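Local coordinates for protein uncharacterized peptidase Lmo0363 (Listeria monocytogenes, PDB 3L4E) that probably acts as a serine-type peptidase of the S51 (peptidase E) family, its precise substrates being uncharacterised, at residues A[31-36]-A[83-88]; A[63-68]-A[98-103]; A[89-94]-A[128-133]. All coordinates share one frame; numbering follows the deposited sequence.

Contact 1 of 3, residues A[31-36]-A[83-88]; sequences TFIPTA and IYVTGG
The rings of Phe32 and Tyr84 run side by side, their planes only 20° from parallel but slid so far apart that they barely overlap; Phe32 CE1 and Tyr84 CE1 are 3.4 Å apart. The methyl CG2 of Thr86 lies at the edge of the tyrosine ring, in its plane, and 3.5 Å from Phe32 CZ. Both rings leave the same side of the sheet, each with CG anti to its backbone N, and Leu53 of helix 44-55 touches both. Strands 29-33 and 82-85 are parallel neighbours in the central sheet of this alpha/beta fold. Tyr84 N donates to Thr31 O, and Ile33 N to Tyr84 O at 2.7 Å. On the other side, branched Ile33, Ile83 and Val85 suit extended backbone. Beyond the strands, Thr86 N donates to Ile33 O, and a water joins Ile33 O, Thr86 O and Ala36 N. Thr86 OG1 donates to Gly87 O at 2.9 Å, in the carbonyl plane on a lone pair, fixing its side chain. Ala36 CB sits 3.5 Å from Gly87 O; glycine suits position 88, where Gly88 CA comes 3.4 Å from Ala36 O. Gly87 lies close to Ser120, the charge-relay serine by similarity.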
loop_
_atom_site.group_PDB
_atom_site.type_symbol
_atom_site.label_atom_id
_atom_site.label_comp_id
_atom_site.label_asym_id
_atom_site.label_seq_id
_atom_site.Cartn_x
_atom_site.Cartn_y
_atom_site.Cartn_z
ATOM N N THR A 31 -5.992 -1.871 -10.671
ATOM C CA THR A 31 -7.025 -1.946 -9.646
ATOM C C THR A 31 -6.595 -1.006 -8.528
ATOM O O THR A 31 -5.602 -1.263 -7.844
ATOM C CB THR A 31 -7.186 -3.373 -9.078
ATOM O OG1 THR A 31 -7.611 -4.256 -10.120
ATOM C CG2 THR A 31 -8.226 -3.393 -7.975
ATOM N N PHE A 32 -7.343 0.080 -8.362
ATOM C CA PHE A 32 -6.987 1.187 -7.472
ATOM C C PHE A 32 -7.896 1.109 -6.252
ATOM O O PHE A 32 -9.107 1.302 -6.369
ATOM C CB PHE A 32 -7.206 2.497 -8.254
ATOM C CG PHE A 32 -6.846 3.756 -7.521
ATOM C CD1 PHE A 32 -5.549 4.245 -7.553
ATOM C CD2 PHE A 32 -7.826 4.500 -6.867
ATOM C CE1 PHE A 32 -5.219 5.444 -6.911
ATOM C CE2 PHE A 32 -7.504 5.688 -6.214
ATOM C CZ PHE A 32 -6.198 6.163 -6.240
ATOM N N ILE A 33 -7.307 0.804 -5.095
ATOM C CA ILE A 33 -8.058 0.565 -3.859
ATOM C C ILE A 33 -7.864 1.712 -2.863
ATOM O O ILE A 33 -6.805 1.831 -2.256
ATOM C CB ILE A 33 -7.623 -0.767 -3.211
ATOM C CG1 ILE A 33 -7.893 -1.935 -4.172
ATOM C CG2 ILE A 33 -8.335 -0.973 -1.869
ATOM C CD1 ILE A 33 -7.227 -3.234 -3.747
ATOM N N PRO A 34 -8.872 2.589 -2.731
ATOM C CA PRO A 34 -8.767 3.760 -1.852
ATOM C C PRO A 34 -9.411 3.532 -0.480
ATOM O O PRO A 34 -9.592 4.479 0.285
ATOM C CB PRO A 34 -9.557 4.820 -2.622
ATOM C CG PRO A 34 -10.663 4.019 -3.258
ATOM C CD PRO A 34 -10.065 2.664 -3.599
ATOM N N THR A 35 -9.744 2.284 -0.177
ATOM C CA THR A 35 -10.467 1.933 1.050
ATOM C C THR A 35 -9.896 2.532 2.341
ATOM O O THR A 35 -10.646 2.995 3.200
ATOM C CB THR A 35 -10.550 0.409 1.184
ATOM O OG1 THR A 35 -11.152 -0.125 -0.007
ATOM C CG2 THR A 35 -11.364 -0.003 2.414
ATOM N N ALA A 36 -8.578 2.516 2.496
ATOM C CA ALA A 36 -7.970 3.028 3.725
ATOM C C ALA A 36 -8.341 4.493 3.943
ATOM O O ALA A 36 -8.500 4.957 5.077
ATOM C CB ALA A 36 -6.450 2.867 3.670
ATOM N N ILE A 83 -2.043 -3.825 -8.956
ATOM C CA ILE A 83 -2.870 -3.533 -7.791
ATOM C C ILE A 83 -2.245 -2.335 -7.081
ATOM O O ILE A 83 -1.046 -2.331 -6.832
ATOM C CB ILE A 83 -2.920 -4.742 -6.816
ATOM C CG1 ILE A 83 -3.473 -5.987 -7.520
ATOM C CG2 ILE A 83 -3.762 -4.412 -5.573
ATOM C CD1 ILE A 83 -3.175 -7.294 -6.788
ATOM N N TYR A 84 -3.044 -1.315 -6.774
ATOM C CA TYR A 84 -2.541 -0.116 -6.102
ATOM C C TYR A 84 -3.410 0.149 -4.886
ATOM O O TYR A 84 -4.632 0.228 -4.999
ATOM C CB TYR A 84 -2.626 1.073 -7.056
ATOM C CG TYR A 84 -2.166 2.419 -6.525
ATOM C CD1 TYR A 84 -2.923 3.119 -5.580
ATOM C CD2 TYR A 84 -1.004 3.015 -7.015
ATOM C CE1 TYR A 84 -2.522 4.372 -5.122
ATOM C CE2 TYR A 84 -0.589 4.256 -6.563
ATOM C CZ TYR A 84 -1.350 4.932 -5.620
ATOM O OH TYR A 84 -0.929 6.170 -5.186
ATOM N N VAL A 85 -2.775 0.306 -3.729
ATOM C CA VAL A 85 -3.494 0.552 -2.485
ATOM C C VAL A 85 -3.073 1.902 -1.919
ATOM O O VAL A 85 -1.898 2.104 -1.594
ATOM C CB VAL A 85 -3.243 -0.575 -1.466
ATOM C CG1 VAL A 85 -3.951 -0.278 -0.131
ATOM C CG2 VAL A 85 -3.702 -1.915 -2.042
ATOM N N THR A 86 -4.032 2.826 -1.811
ATOM C CA THR A 86 -3.746 4.178 -1.334
ATOM C C THR A 86 -3.470 4.191 0.163
ATOM O O THR A 86 -3.811 3.247 0.879
ATOM C CB THR A 86 -4.923 5.150 -1.564
ATOM O OG1 THR A 86 -5.947 4.893 -0.585
ATOM C CG2 THR A 86 -5.505 5.033 -2.979
ATOM N N GLY A 87 -2.872 5.281 0.632
ATOM C CA GLY A 87 -2.739 5.515 2.056
ATOM C C GLY A 87 -4.082 5.703 2.740
ATOM O O GLY A 87 -5.131 5.703 2.099
ATOM N N GLY A 88 -4.048 5.847 4.059
ATOM C CA GLY A 88 -5.244 6.062 4.850
ATOM C C GLY A 88 -5.082 5.362 6.184
ATOM O O GLY A 88 -3.963 5.233 6.689
HETATM O O HOH W 1 -6.505 1.939 0.611
#

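Contact 2 of 3, residues A[63-68]-A[98-103]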
loop_
_atom_site.group_PDB
_atom_site.type_symbol
_atom_site.label_atom_id
_atom_site.label_comp_id
_atom_site.label_asym_id
_atom_site.label_seq_id
_atom_site.Cartn_x
_atom_site.Cartn_y
_atom_site.Cartn_z
ATOM N N LEU A 63 -11.707 0.145 -6.961
ATOM C CA LEU A 63 -12.291 -0.987 -6.250
ATOM C C LEU A 63 -12.281 -0.662 -4.766
ATOM O O LEU A 63 -11.213 -0.613 -4.153
ATOM C CB LEU A 63 -11.489 -2.275 -6.507
ATOM C CG LEU A 63 -11.891 -3.539 -5.734
ATOM C CD1 LEU A 63 -13.279 -4.003 -6.164
ATOM C CD2 LEU A 63 -10.866 -4.668 -5.910
ATOM N N ASP A 64 -13.456 -0.399 -4.194
ATOM C CA ASP A 64 -13.557 -0.183 -2.751
ATOM C C ASP A 64 -13.964 -1.494 -2.085
ATOM O O ASP A 64 -15.115 -1.920 -2.166
ATOM C CB ASP A 64 -14.542 0.945 -2.418
ATOM C CG ASP A 64 -14.545 1.321 -0.933
ATOM O OD1 ASP A 64 -13.832 0.682 -0.128
ATOM O OD2 ASP A 64 -15.269 2.269 -0.568
ATOM N N ILE A 65 -12.989 -2.141 -1.456
ATOM C CA ILE A 65 -13.198 -3.392 -0.736
ATOM C C ILE A 65 -14.331 -3.306 0.276
ATOM O O ILE A 65 -14.986 -4.302 0.565
ATOM C CB ILE A 65 -11.909 -3.814 0.005
ATOM C CG1 ILE A 65 -10.741 -3.904 -0.978
ATOM C CG2 ILE A 65 -12.116 -5.123 0.772
ATOM C CD1 ILE A 65 -10.980 -4.852 -2.116
ATOM N N ALA A 66 -14.560 -2.115 0.815
ATOM C CA ALA A 66 -15.549 -1.939 1.873
ATOM C C ALA A 66 -16.987 -2.070 1.381
ATOM O O ALA A 66 -17.885 -2.364 2.166
ATOM C CB ALA A 66 -15.347 -0.598 2.572
ATOM N N THR A 67 -17.205 -1.861 0.085
ATOM C CA THR A 67 -18.567 -1.755 -0.439
ATOM C C THR A 67 -18.926 -2.706 -1.581
ATOM O O THR A 67 -20.105 -2.931 -1.850
ATOM C CB THR A 67 -18.873 -0.313 -0.900
ATOM O OG1 THR A 67 -17.960 0.063 -1.937
ATOM C CG2 THR A 67 -18.741 0.654 0.261
ATOM N N GLU A 68 -17.930 -3.267 -2.258
ATOM C CA GLU A 68 -18.212 -4.093 -3.430
ATOM C C GLU A 68 -18.274 -5.594 -3.140
ATOM O O GLU A 68 -17.605 -6.093 -2.228
ATOM C CB GLU A 68 -17.229 -3.772 -4.558
ATOM C CG GLU A 68 -17.431 -2.367 -5.113
ATOM C CD GLU A 68 -16.496 -2.035 -6.253
ATOM O OE1 GLU A 68 -15.346 -1.639 -5.979
ATOM O OE2 GLU A 68 -16.915 -2.156 -7.423
ATOM N N LYS A 98 -9.620 -8.396 5.379
ATOM C CA LYS A 98 -9.898 -9.662 6.054
ATOM C C LYS A 98 -11.382 -10.044 5.999
ATOM O O LYS A 98 -11.724 -11.212 5.763
ATOM C CB LYS A 98 -9.418 -9.635 7.507
ATOM C CG LYS A 98 -7.917 -9.594 7.671
ATOM C CD LYS A 98 -7.541 -9.803 9.135
ATOM C CE LYS A 98 -6.035 -9.854 9.328
ATOM N NZ LYS A 98 -5.681 -10.187 10.739
ATOM N N ARG A 99 -12.261 -9.067 6.219
ATOM C CA ARG A 99 -13.700 -9.321 6.231
ATOM C C ARG A 99 -14.189 -9.965 4.939
ATOM O O ARG A 99 -15.087 -10.810 4.951
ATOM C CB ARG A 99 -14.494 -8.031 6.468
ATOM C CG ARG A 99 -15.997 -8.238 6.276
ATOM C CD ARG A 99 -16.819 -6.963 6.396
ATOM N NE ARG A 99 -16.558 -5.985 5.342
ATOM C CZ ARG A 99 -17.141 -5.979 4.143
ATOM N NH1 ARG A 99 -18.014 -6.919 3.808
ATOM N NH2 ARG A 99 -16.836 -5.032 3.267
ATOM N N THR A 100 -13.603 -9.546 3.824
ATOM C CA THR A 100 -14.033 -10.021 2.515
ATOM C C THR A 100 -13.248 -11.229 2.061
ATOM O O THR A 100 -13.612 -11.876 1.089
ATOM C CB THR A 100 -13.854 -8.930 1.454
ATOM O OG1 THR A 100 -12.486 -8.497 1.443
ATOM C CG2 THR A 100 -14.754 -7.750 1.754
ATOM N N GLY A 101 -12.153 -11.518 2.752
ATOM C CA GLY A 101 -11.249 -12.568 2.320
ATOM C C GLY A 101 -10.402 -12.119 1.136
ATOM O O GLY A 101 -9.790 -12.944 0.459
ATOM N N ALA A 102 -10.359 -10.809 0.889
ATOM C CA ALA A 102 -9.611 -10.271 -0.249
ATOM C C ALA A 102 -8.107 -10.224 0.006
ATOM O O ALA A 102 -7.312 -10.157 -0.928
ATOM C CB ALA A 102 -10.134 -8.891 -0.625
ATOM N N ASP A 103 -7.708 -10.256 1.271
ATOM C CA ASP A 103 -6.292 -10.364 1.576
ATOM C C ASP A 103 -5.723 -11.580 0.850
ATOM O O ASP A 103 -4.641 -11.520 0.263
ATOM C CB ASP A 103 -6.041 -10.429 3.092
ATOM C CG ASP A 103 -6.738 -11.611 3.775
ATOM O OD1 ASP A 103 -7.781 -12.095 3.292
ATOM O OD2 ASP A 103 -6.234 -12.054 4.826
HETATM O O HOH W 2 -17.603 -5.567 0.482
#
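Ile65 carries the van der Waals packing, against both the hydroxyl and the methyl of Thr100 and against Ala102. Its side chain crosses that of Thr100 at about a right angle, and its branch methyl CG2 comes 3.5 Å from Thr100 OG1. The other arm ends in CD1, 4.4 Å from CB of Ala102, a short side chain at the start of helix 102-111 that Leu97 and Ile73 also touch. This joins the loop between strand 59-62 and helix 70-79 to the junction of helices 90-100 and 102-111, away from the probable catalytic residues.

The polar part belongs to Arg99, its chain bent at chi3 (66°). Its NH2 comes 3.1 Å from Ala66 O at an angle too poor for a hydrogen bond, and a water does the joining, accepting from NH2 at 2.9 Å and donating to Ile65 O and Glu68 O. Thr100 CG2 lies over one face of the guanidinium, toward its rim, and Glu96 forms a salt bridge with NH2.

Within the segments, Asp64 OD1 accepts from Ala66 N in an Asx turn; Thr100 OG1 accepts from Ala102 N in an ST turn while donating to Glu96 O. Gly101, with phi 76°, ends helix 90-100 in a Schellman motif, which favours glycine.

The hydrogen-bonded link between the segments thus runs through water, though the positive charge of Arg99, paired with Glu96, may be favoured by the nearby carbonyl oxygens.

Contact 3 of 3, residues A[89-94]-A[128-133]; sequences NTFFLL and PNIAYI. With SO4 (sulfate ion), chain C.
Thr90 and Ile130 have the nearest CA atoms, 7.6 Å apart, where the first turn of helix 90-100, which follows strand 82-85, faces a loop that tightens into a 3-10 turn at 131-133. Asn89 is the N-cap of the helix: its OD1 accepts from Phe92 N at 2.9 Å, a role suited to a short side chain carrying an acceptor. In the loop, Asn129 OD1 accepts from Ala131 N in an Asx turn, and Ile133 N donates to Ile130 O, closing the turn.

Between the segments the contact is apolar, and Ile130 carries most of it. Its CG1 stands between the backbone N and the carbonyl carbon (chi1 65°), and the chain beyond ends in CD1, which lies over one face of the Phe91 ring, 4.0 Å from its centroid: a CH-pi contact. The same methyl reaches CD2 of Leu94 at 3.6 Å and CG2 of Thr90 at 3.7 Å. Isoleucine suits the place because its extended CG1-CD1 arm brings one methyl against three side chains while its CG2 branch lies near Thr90 CG2. Ile133 adds its CG2, 3.6 Å from CE2 of Phe91, while Ala131 O lies at the edge of the ring, near its plane. Thr90 turns its methyl to this apolar group and its hydroxyl to Asp137.

Asn89 ND2 donates to O4 of a sulfate, probably from the crystallisation liquor, and to Ser138 O. The side chains of Thr90 and Ile133 lie about 7 Å from those of Ser120 and His161 respectively, charge-relay residues by similarity, so the contact borders the probable active site.

Tyr148 meets Phe91 edge-to-face, helix 121-124 touches Thr90 and Ile130 through Val124, and Ile133 packs on Leu159 of strand 157-159.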
loop_
_atom_site.group_PDB
_atom_site.type_symbol
_atom_site.label_atom_id
_atom_site.label_comp_id
_atom_site.label_asym_id
_atom_site.label_seq_id
_atom_site.Cartn_x
_atom_site.Cartn_y
_atom_site.Cartn_z
ATOM N N ASN A 89 -6.190 4.907 6.761
ATOM C CA ASN A 89 -6.128 4.200 8.032
ATOM C C ASN A 89 -5.800 2.727 7.803
ATOM O O ASN A 89 -6.601 1.986 7.212
ATOM C CB ASN A 89 -7.435 4.355 8.803
ATOM C CG ASN A 89 -7.349 3.776 10.191
ATOM O OD1 ASN A 89 -7.308 2.556 10.360
ATOM N ND2 ASN A 89 -7.314 4.646 11.195
ATOM N N THR A 90 -4.622 2.305 8.267
ATOM C CA THR A 90 -4.164 0.940 8.020
ATOM C C THR A 90 -5.085 -0.096 8.652
ATOM O O THR A 90 -5.298 -1.164 8.085
ATOM C CB THR A 90 -2.723 0.694 8.531
ATOM O OG1 THR A 90 -1.864 1.737 8.074
ATOM C CG2 THR A 90 -2.178 -0.656 8.032
ATOM N N PHE A 91 -5.623 0.208 9.832
ATOM C CA PHE A 91 -6.478 -0.756 10.521
ATOM C C PHE A 91 -7.797 -0.976 9.783
ATOM O O PHE A 91 -8.241 -2.107 9.620
ATOM C CB PHE A 91 -6.687 -0.360 11.982
ATOM C CG PHE A 91 -5.415 -0.349 12.767
ATOM C CD1 PHE A 91 -4.956 -1.499 13.388
ATOM C CD2 PHE A 91 -4.653 0.808 12.856
ATOM C CE1 PHE A 91 -3.768 -1.491 14.092
ATOM C CE2 PHE A 91 -3.467 0.822 13.562
ATOM C CZ PHE A 91 -3.023 -0.326 14.177
ATOM N N PHE A 92 -8.404 0.100 9.305
ATOM C CA PHE A 92 -9.637 -0.045 8.539
ATOM C C PHE A 92 -9.390 -0.826 7.250
ATOM O O PHE A 92 -10.175 -1.713 6.887
ATOM C CB PHE A 92 -10.259 1.311 8.223
ATOM C CG PHE A 92 -11.568 1.205 7.515
ATOM C CD1 PHE A 92 -12.695 0.744 8.185
ATOM C CD2 PHE A 92 -11.674 1.527 6.173
ATOM C CE1 PHE A 92 -13.905 0.624 7.534
ATOM C CE2 PHE A 92 -12.878 1.413 5.515
ATOM C CZ PHE A 92 -13.998 0.958 6.193
ATOM N N LEU A 93 -8.295 -0.502 6.568
ATOM C CA LEU A 93 -7.891 -1.234 5.371
ATOM C C LEU A 93 -7.759 -2.737 5.631
ATOM O O LEU A 93 -8.349 -3.561 4.920
ATOM C CB LEU A 93 -6.583 -0.665 4.822
ATOM C CG LEU A 93 -5.916 -1.404 3.658
ATOM C CD1 LEU A 93 -6.779 -1.403 2.401
ATOM C CD2 LEU A 93 -4.539 -0.793 3.385
ATOM N N LEU A 94 -6.984 -3.107 6.643
ATOM C CA LEU A 94 -6.771 -4.525 6.936
ATOM C C LEU A 94 -8.084 -5.188 7.343
ATOM O O LEU A 94 -8.375 -6.318 6.947
ATOM C CB LEU A 94 -5.725 -4.699 8.037
ATOM C CG LEU A 94 -5.329 -6.144 8.350
ATOM C CD1 LEU A 94 -4.801 -6.841 7.109
ATOM C CD2 LEU A 94 -4.296 -6.188 9.491
ATOM N N PRO A 128 4.419 -8.338 8.643
ATOM C CA PRO A 128 3.784 -9.453 9.359
ATOM C C PRO A 128 2.605 -9.018 10.229
ATOM O O PRO A 128 1.658 -9.780 10.384
ATOM C CB PRO A 128 4.916 -9.986 10.248
ATOM C CG PRO A 128 6.181 -9.551 9.550
ATOM C CD PRO A 128 5.855 -8.215 8.961
ATOM N N ASN A 129 2.662 -7.817 10.795
ATOM C CA ASN A 129 1.682 -7.392 11.795
ATOM C C ASN A 129 1.709 -5.872 11.930
ATOM O O ASN A 129 2.784 -5.276 12.032
ATOM C CB ASN A 129 1.982 -8.075 13.141
ATOM C CG ASN A 129 1.082 -7.592 14.265
ATOM O OD1 ASN A 129 1.248 -6.484 14.772
ATOM N ND2 ASN A 129 0.131 -8.431 14.670
ATOM N N ILE A 130 0.539 -5.241 11.922
ATOM C CA ILE A 130 0.483 -3.779 11.841
ATOM C C ILE A 130 0.339 -3.065 13.187
ATOM O O ILE A 130 0.089 -1.864 13.225
ATOM C CB ILE A 130 -0.632 -3.293 10.887
ATOM C CG1 ILE A 130 -2.020 -3.670 11.429
ATOM C CG2 ILE A 130 -0.430 -3.888 9.507
ATOM C CD1 ILE A 130 -3.172 -3.029 10.660
ATOM N N ALA A 131 0.502 -3.791 14.287
ATOM C CA ALA A 131 0.359 -3.173 15.598
ATOM C C ALA A 131 1.250 -1.941 15.749
ATOM O O ALA A 131 0.851 -0.954 16.365
ATOM C CB ALA A 131 0.636 -4.187 16.713
ATOM N N TYR A 132 2.443 -1.994 15.164
ATOM C CA TYR A 132 3.424 -0.923 15.317
ATOM C C TYR A 132 2.958 0.427 14.766
ATOM O O TYR A 132 3.537 1.465 15.096
ATOM C CB TYR A 132 4.758 -1.316 14.673
ATOM C CG TYR A 132 4.737 -1.383 13.150
ATOM C CD1 TYR A 132 5.196 -0.322 12.377
ATOM C CD2 TYR A 132 4.273 -2.515 12.491
ATOM C CE1 TYR A 132 5.188 -0.385 10.989
ATOM C CE2 TYR A 132 4.257 -2.591 11.112
ATOM C CZ TYR A 132 4.718 -1.524 10.362
ATOM O OH TYR A 132 4.708 -1.612 8.986
ATOM N N ILE A 133 1.924 0.417 13.927
ATOM C CA ILE A 133 1.473 1.649 13.289
ATOM C C ILE A 133 0.362 2.358 14.079
ATOM O O ILE A 133 -0.121 3.412 13.667
ATOM C CB ILE A 133 1.046 1.403 11.805
ATOM C CG1 ILE A 133 1.365 2.617 10.923
ATOM C CG2 ILE A 133 -0.421 1.017 11.698
ATOM C CD1 ILE A 133 2.843 2.902 10.788
HETATM S S SO4 C . -6.759 8.394 11.916
HETATM O O1 SO4 C . -7.974 8.016 12.630
HETATM O O2 SO4 C . -6.923 9.719 11.331
HETATM O O3 SO4 C . -5.646 8.405 12.856
HETATM O O4 SO4 C . -6.490 7.421 10.857
#

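Overall arrangement
From the N terminus, segment 31-36 begins in the last residues of strand 29-33, and contact 1 closes the loop to 83-88 by pairing two strands of the central sheet. Segment 63-68 lies inside that loop, yet its partner 98-103 comes after it, so contacts 1 and 2 cross; they meet where Thr35 OG1 bonds Asp64 OD1. Contact 3 opens at 89-94, directly after contact 1 closes, so these two run in series, joined by Ala36 O and Asn89 N. Contact 2 crosses it too, opening before 89-94 and closing at 98-103, inside the loop that contact 3 closes at 128-133. Helix 90-100 serves both: its start holds the 128-133 loop, its end the loop after strand 59-62.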